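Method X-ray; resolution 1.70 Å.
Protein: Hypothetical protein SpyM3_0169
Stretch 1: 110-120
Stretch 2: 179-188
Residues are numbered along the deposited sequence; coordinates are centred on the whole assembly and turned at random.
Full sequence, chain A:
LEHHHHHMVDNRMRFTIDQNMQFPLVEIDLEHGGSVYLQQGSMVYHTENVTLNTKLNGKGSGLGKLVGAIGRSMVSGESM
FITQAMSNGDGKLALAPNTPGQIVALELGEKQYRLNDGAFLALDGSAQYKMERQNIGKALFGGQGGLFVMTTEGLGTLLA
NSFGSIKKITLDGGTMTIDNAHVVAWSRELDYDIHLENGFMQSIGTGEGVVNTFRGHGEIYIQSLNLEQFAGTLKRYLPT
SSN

Stretch 1, residues 110-120: EKQYRLNDGAF
Stretch 2 179-188: DNAHVVAWSR

The segment around Tyr113 to Leu115 runs antiparallel to strand 183-187, the two axes approaching to 4.6 Å with 160° between their N-to-C directions, and the two stretches together bury 743 Å². The register pairs Tyr113 with Ser187 (CA-CA 4.5 Å), Arg114 with Trp186 (5.5 Å) and Leu115 with Ala185 (4.2 Å). Arg114 and Trp186 form the hydrogen-bonded pair: Arg114 N donates to Trp186 O and Trp186 N to Arg114 O, both at 2.9 Å. The ladder continues in both directions, with Arg188 N to Gln112 O at 3.0 Å and a longer bond from Asn116 N to Val184 O at 3.3 Å. Between these rungs the alpha carbons approach carbonyl oxygens, Tyr113 CA lying 3.2 Å from Trp186 O and Ala185 CA 3.1 Å from Arg114 O.

The backbone is extended from Lys111 to Leu115 (phi/psi -118/148 at Arg114, -139/147 at Leu115) and at Ala185 and Trp186 (-157/158 and -154/160). Val184 breaks this pattern at -89/-61. A type II turn spans Asn116 to Ala119 and is closed by Ala119 N to Asn116 O at 3.1 Å. Gly118, at 93/-15, occupies a conformation in which a CB would be jammed against the preceding carbonyl oxygen. The turn brings Ala119 CB to 3.8 Å from Val184 CG1. On the other stretch, Asp179 makes no contact with the first stretch but supports the 3-10 segment 180-182: its OD1 accepts from Ala181 N and its O from His182 N, both at 3.0 Å.

Arg114 and Trp186 share one face of the sheet. Arg114 (chi1 m, chi2 t, chi3 t) lays its aliphatic base over the indole, CB standing 3.9 Å from the centroid of the six-membered ring of Trp186, whose chi1 is p and chi2 95°. Beyond the indole, the guanidinium nitrogens meet polar partners. Water 2 accepts from Arg114 NE at 2.8 Å and weakly from Trp186 NE1 at 2.9 Å, and donates to Ser187 O at 2.8 Å; water 3 accepts from Arg114 NH2 at 2.9 Å. Arg114 NH1 is satisfied elsewhere in the structure. Arg188 (t, t, p) places its CG over one face of the Arg114 guanidinium, 3.4 Å from Arg114 NH2, while its own guanidinium lies over Gln112 CG, with NH1 3.5 Å from that carbon.

Leu115 (m, p) and Ala185 point to the other face, where the small alanine accommodates the leucine branch at 3.9 Å between Leu115 CG and Ala185 CB. Tyr113 (m, chi2 83°) diverges from Ser187, yet its CD2 remains 3.8 Å from Ser187 N. Water 1 joins the stretches here, donating to Gln112 O at 3.1 Å, hydrogen-bonding Ser187 OG at 2.8 Å and accepting weakly from Lys111 NZ at 3.1 Å. Gln112 O thus serves two donors, the water and Arg188 N. Asn116 points toward the other stretch and is buried beside Asn180 and Val183, a polar pocket suited to an amide, although the orientation of its amide remains open.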

# COMPACT_ATOMS: atom_id res chain seq x y z
N GLU A 110 5.43 10.61 -14.69
CA GLU A 110 6.07 11.85 -14.30
C GLU A 110 5.92 11.97 -12.79
O GLU A 110 6.69 12.66 -12.12
CB GLU A 110 5.40 13.04 -14.98
CG GLU A 110 5.38 12.98 -16.50
CD GLU A 110 4.91 14.28 -17.13
OE1 GLU A 110 4.68 14.32 -18.36
OE2 GLU A 110 4.78 15.28 -16.39
N LYS A 111 4.90 11.30 -12.26
CA LYS A 111 4.65 11.32 -10.83
C LYS A 111 4.77 9.91 -10.27
O LYS A 111 4.41 8.93 -10.93
CB LYS A 111 3.25 11.88 -10.54
CG LYS A 111 3.08 13.34 -10.95
CD LYS A 111 1.66 13.85 -10.69
CE LYS A 111 1.34 13.93 -9.20
NZ LYS A 111 2.07 15.04 -8.51
N GLN A 112 5.31 9.81 -9.06
CA GLN A 112 5.48 8.54 -8.38
C GLN A 112 5.03 8.77 -6.95
O GLN A 112 4.86 9.91 -6.53
CB GLN A 112 6.94 8.08 -8.39
CG GLN A 112 7.50 7.77 -9.78
CD GLN A 112 6.73 6.68 -10.51
OE1 GLN A 112 6.23 5.74 -9.89
NE2 GLN A 112 6.64 6.80 -11.82
N TYR A 113 4.85 7.69 -6.20
CA TYR A 113 4.38 7.80 -4.83
C TYR A 113 5.06 6.85 -3.86
O TYR A 113 5.67 5.86 -4.25
CB TYR A 113 2.88 7.54 -4.77
CG TYR A 113 2.04 8.45 -5.64
CD1 TYR A 113 1.87 8.19 -7.00
CD2 TYR A 113 1.47 9.61 -5.11
CE1 TYR A 113 1.15 9.07 -7.82
CE2 TYR A 113 0.76 10.49 -5.91
CZ TYR A 113 0.60 10.22 -7.26
OH TYR A 113 -0.06 11.12 -8.05
N ARG A 114 4.93 7.18 -2.58
CA ARG A 114 5.44 6.36 -1.49
C ARG A 114 4.16 5.99 -0.73
O ARG A 114 3.20 6.77 -0.70
CB ARG A 114 6.39 7.15 -0.59
CG ARG A 114 7.63 7.70 -1.31
CD ARG A 114 8.64 8.24 -0.30
NE ARG A 114 9.64 9.14 -0.90
CZ ARG A 114 10.72 8.74 -1.56
NH1 ARG A 114 10.98 7.45 -1.72
NH2 ARG A 114 11.56 9.65 -2.06
N LEU A 115 4.14 4.80 -0.14
CA LEU A 115 2.97 4.35 0.61
C LEU A 115 3.35 3.65 1.89
O LEU A 115 4.38 2.98 1.97
CB LEU A 115 2.15 3.36 -0.22
CG LEU A 115 1.84 3.63 -1.69
CD1 LEU A 115 3.06 3.30 -2.52
CD2 LEU A 115 0.67 2.76 -2.11
N ASN A 116 2.50 3.81 2.89
CA ASN A 116 2.70 3.16 4.18
C ASN A 116 2.26 1.71 4.10
O ASN A 116 1.55 1.33 3.16
CB ASN A 116 1.87 3.85 5.25
CG ASN A 116 2.62 4.95 5.94
OD1 ASN A 116 2.08 6.03 6.18
ND2 ASN A 116 3.87 4.68 6.28
N ASP A 117 2.66 0.93 5.09
CA ASP A 117 2.29 -0.48 5.17
C ASP A 117 0.78 -0.61 5.26
O ASP A 117 0.12 0.08 6.05
CB ASP A 117 2.89 -1.15 6.41
CG ASP A 117 4.32 -1.59 6.21
OD1 ASP A 117 4.62 -2.16 5.13
OD2 ASP A 117 5.13 -1.39 7.13
N GLY A 118 0.25 -1.49 4.43
CA GLY A 118 -1.18 -1.73 4.42
C GLY A 118 -1.92 -0.89 3.41
O GLY A 118 -3.06 -1.18 3.10
N ALA A 119 -1.28 0.15 2.88
CA ALA A 119 -1.96 1.00 1.91
C ALA A 119 -1.91 0.47 0.48
O ALA A 119 -2.67 0.91 -0.38
CB ALA A 119 -1.37 2.42 1.94
N PHE A 120 -1.01 -0.48 0.22
CA PHE A 120 -0.88 -1.04 -1.11
C PHE A 120 -1.96 -2.06 -1.44
O PHE A 120 -2.28 -2.94 -0.64
CB PHE A 120 0.48 -1.73 -1.28
CG PHE A 120 0.64 -2.42 -2.60
CD1 PHE A 120 0.81 -1.69 -3.77
CD2 PHE A 120 0.62 -3.81 -2.69
CE1 PHE A 120 0.95 -2.32 -5.00
CE2 PHE A 120 0.76 -4.46 -3.91
CZ PHE A 120 0.92 -3.71 -5.07
N ASP A 179 -0.20 12.40 11.83
CA ASP A 179 -0.09 11.10 12.49
C ASP A 179 0.12 10.11 11.34
O ASP A 179 -0.72 10.03 10.43
CB ASP A 179 -1.40 10.83 13.23
CG ASP A 179 -1.46 9.47 13.88
OD1 ASP A 179 -0.62 8.60 13.61
OD2 ASP A 179 -2.41 9.28 14.68
N ASN A 180 1.21 9.36 11.35
CA ASN A 180 1.48 8.45 10.23
C ASN A 180 0.44 7.35 10.05
O ASN A 180 0.31 6.79 8.97
CB ASN A 180 2.87 7.81 10.38
CG ASN A 180 3.34 7.17 9.09
OD1 ASN A 180 3.70 5.99 9.06
ND2 ASN A 180 3.34 7.94 8.01
N ALA A 181 -0.30 7.05 11.12
CA ALA A 181 -1.34 6.02 11.06
C ALA A 181 -2.48 6.46 10.14
O ALA A 181 -3.30 5.64 9.72
CB ALA A 181 -1.88 5.75 12.46
N HIS A 182 -2.52 7.75 9.84
CA HIS A 182 -3.55 8.32 8.96
C HIS A 182 -3.02 8.65 7.57
O HIS A 182 -3.75 9.18 6.73
CB HIS A 182 -4.14 9.58 9.59
CG HIS A 182 -5.07 9.31 10.73
ND1 HIS A 182 -6.41 9.02 10.55
CD2 HIS A 182 -4.85 9.23 12.07
CE1 HIS A 182 -6.96 8.77 11.72
NE2 HIS A 182 -6.04 8.90 12.66
N VAL A 183 -1.76 8.32 7.31
CA VAL A 183 -1.16 8.60 6.02
C VAL A 183 -1.25 7.39 5.10
O VAL A 183 -0.76 6.31 5.42
CB VAL A 183 0.31 9.03 6.18
CG1 VAL A 183 0.97 9.19 4.81
CG2 VAL A 183 0.38 10.34 6.95
N VAL A 184 -1.90 7.56 3.95
CA VAL A 184 -2.05 6.47 2.99
C VAL A 184 -0.89 6.42 2.00
O VAL A 184 -0.16 5.42 1.92
CB VAL A 184 -3.37 6.62 2.19
CG1 VAL A 184 -3.49 5.50 1.16
CG2 VAL A 184 -4.56 6.60 3.14
N ALA A 185 -0.73 7.49 1.23
CA ALA A 185 0.31 7.57 0.22
C ALA A 185 0.62 9.03 -0.06
O ALA A 185 -0.20 9.90 0.21
CB ALA A 185 -0.17 6.88 -1.06
N TRP A 186 1.80 9.31 -0.60
CA TRP A 186 2.15 10.69 -0.89
C TRP A 186 3.16 10.79 -2.02
O TRP A 186 3.84 9.82 -2.35
CB TRP A 186 2.68 11.37 0.39
CG TRP A 186 3.98 10.80 0.90
CD1 TRP A 186 5.24 11.28 0.64
CD2 TRP A 186 4.15 9.67 1.76
NE1 TRP A 186 6.18 10.52 1.29
CE2 TRP A 186 5.54 9.52 1.98
CE3 TRP A 186 3.27 8.76 2.37
CZ2 TRP A 186 6.07 8.50 2.79
CZ3 TRP A 186 3.79 7.74 3.17
CH2 TRP A 186 5.18 7.62 3.37
N SER A 187 3.24 11.97 -2.64
CA SER A 187 4.15 12.20 -3.75
C SER A 187 5.60 11.91 -3.40
O SER A 187 6.09 12.31 -2.34
CB SER A 187 4.03 13.64 -4.24
OG SER A 187 2.75 13.89 -4.80
N ARG A 188 6.29 11.20 -4.29
CA ARG A 188 7.69 10.86 -4.05
C ARG A 188 8.54 12.12 -4.07
O ARG A 188 9.59 12.18 -3.43
CB ARG A 188 8.18 9.89 -5.13
CG ARG A 188 9.55 9.32 -4.84
CD ARG A 188 10.02 8.47 -5.98
NE ARG A 188 10.24 9.26 -7.18
CZ ARG A 188 10.59 8.75 -8.35
NH1 ARG A 188 10.77 7.44 -8.48
NH2 ARG A 188 10.77 9.55 -9.40
O HOH W 1 3.28 12.51 -7.14
O HOH W 2 8.16 11.52 -0.56
O HOH W 3 11.79 12.21 -0.72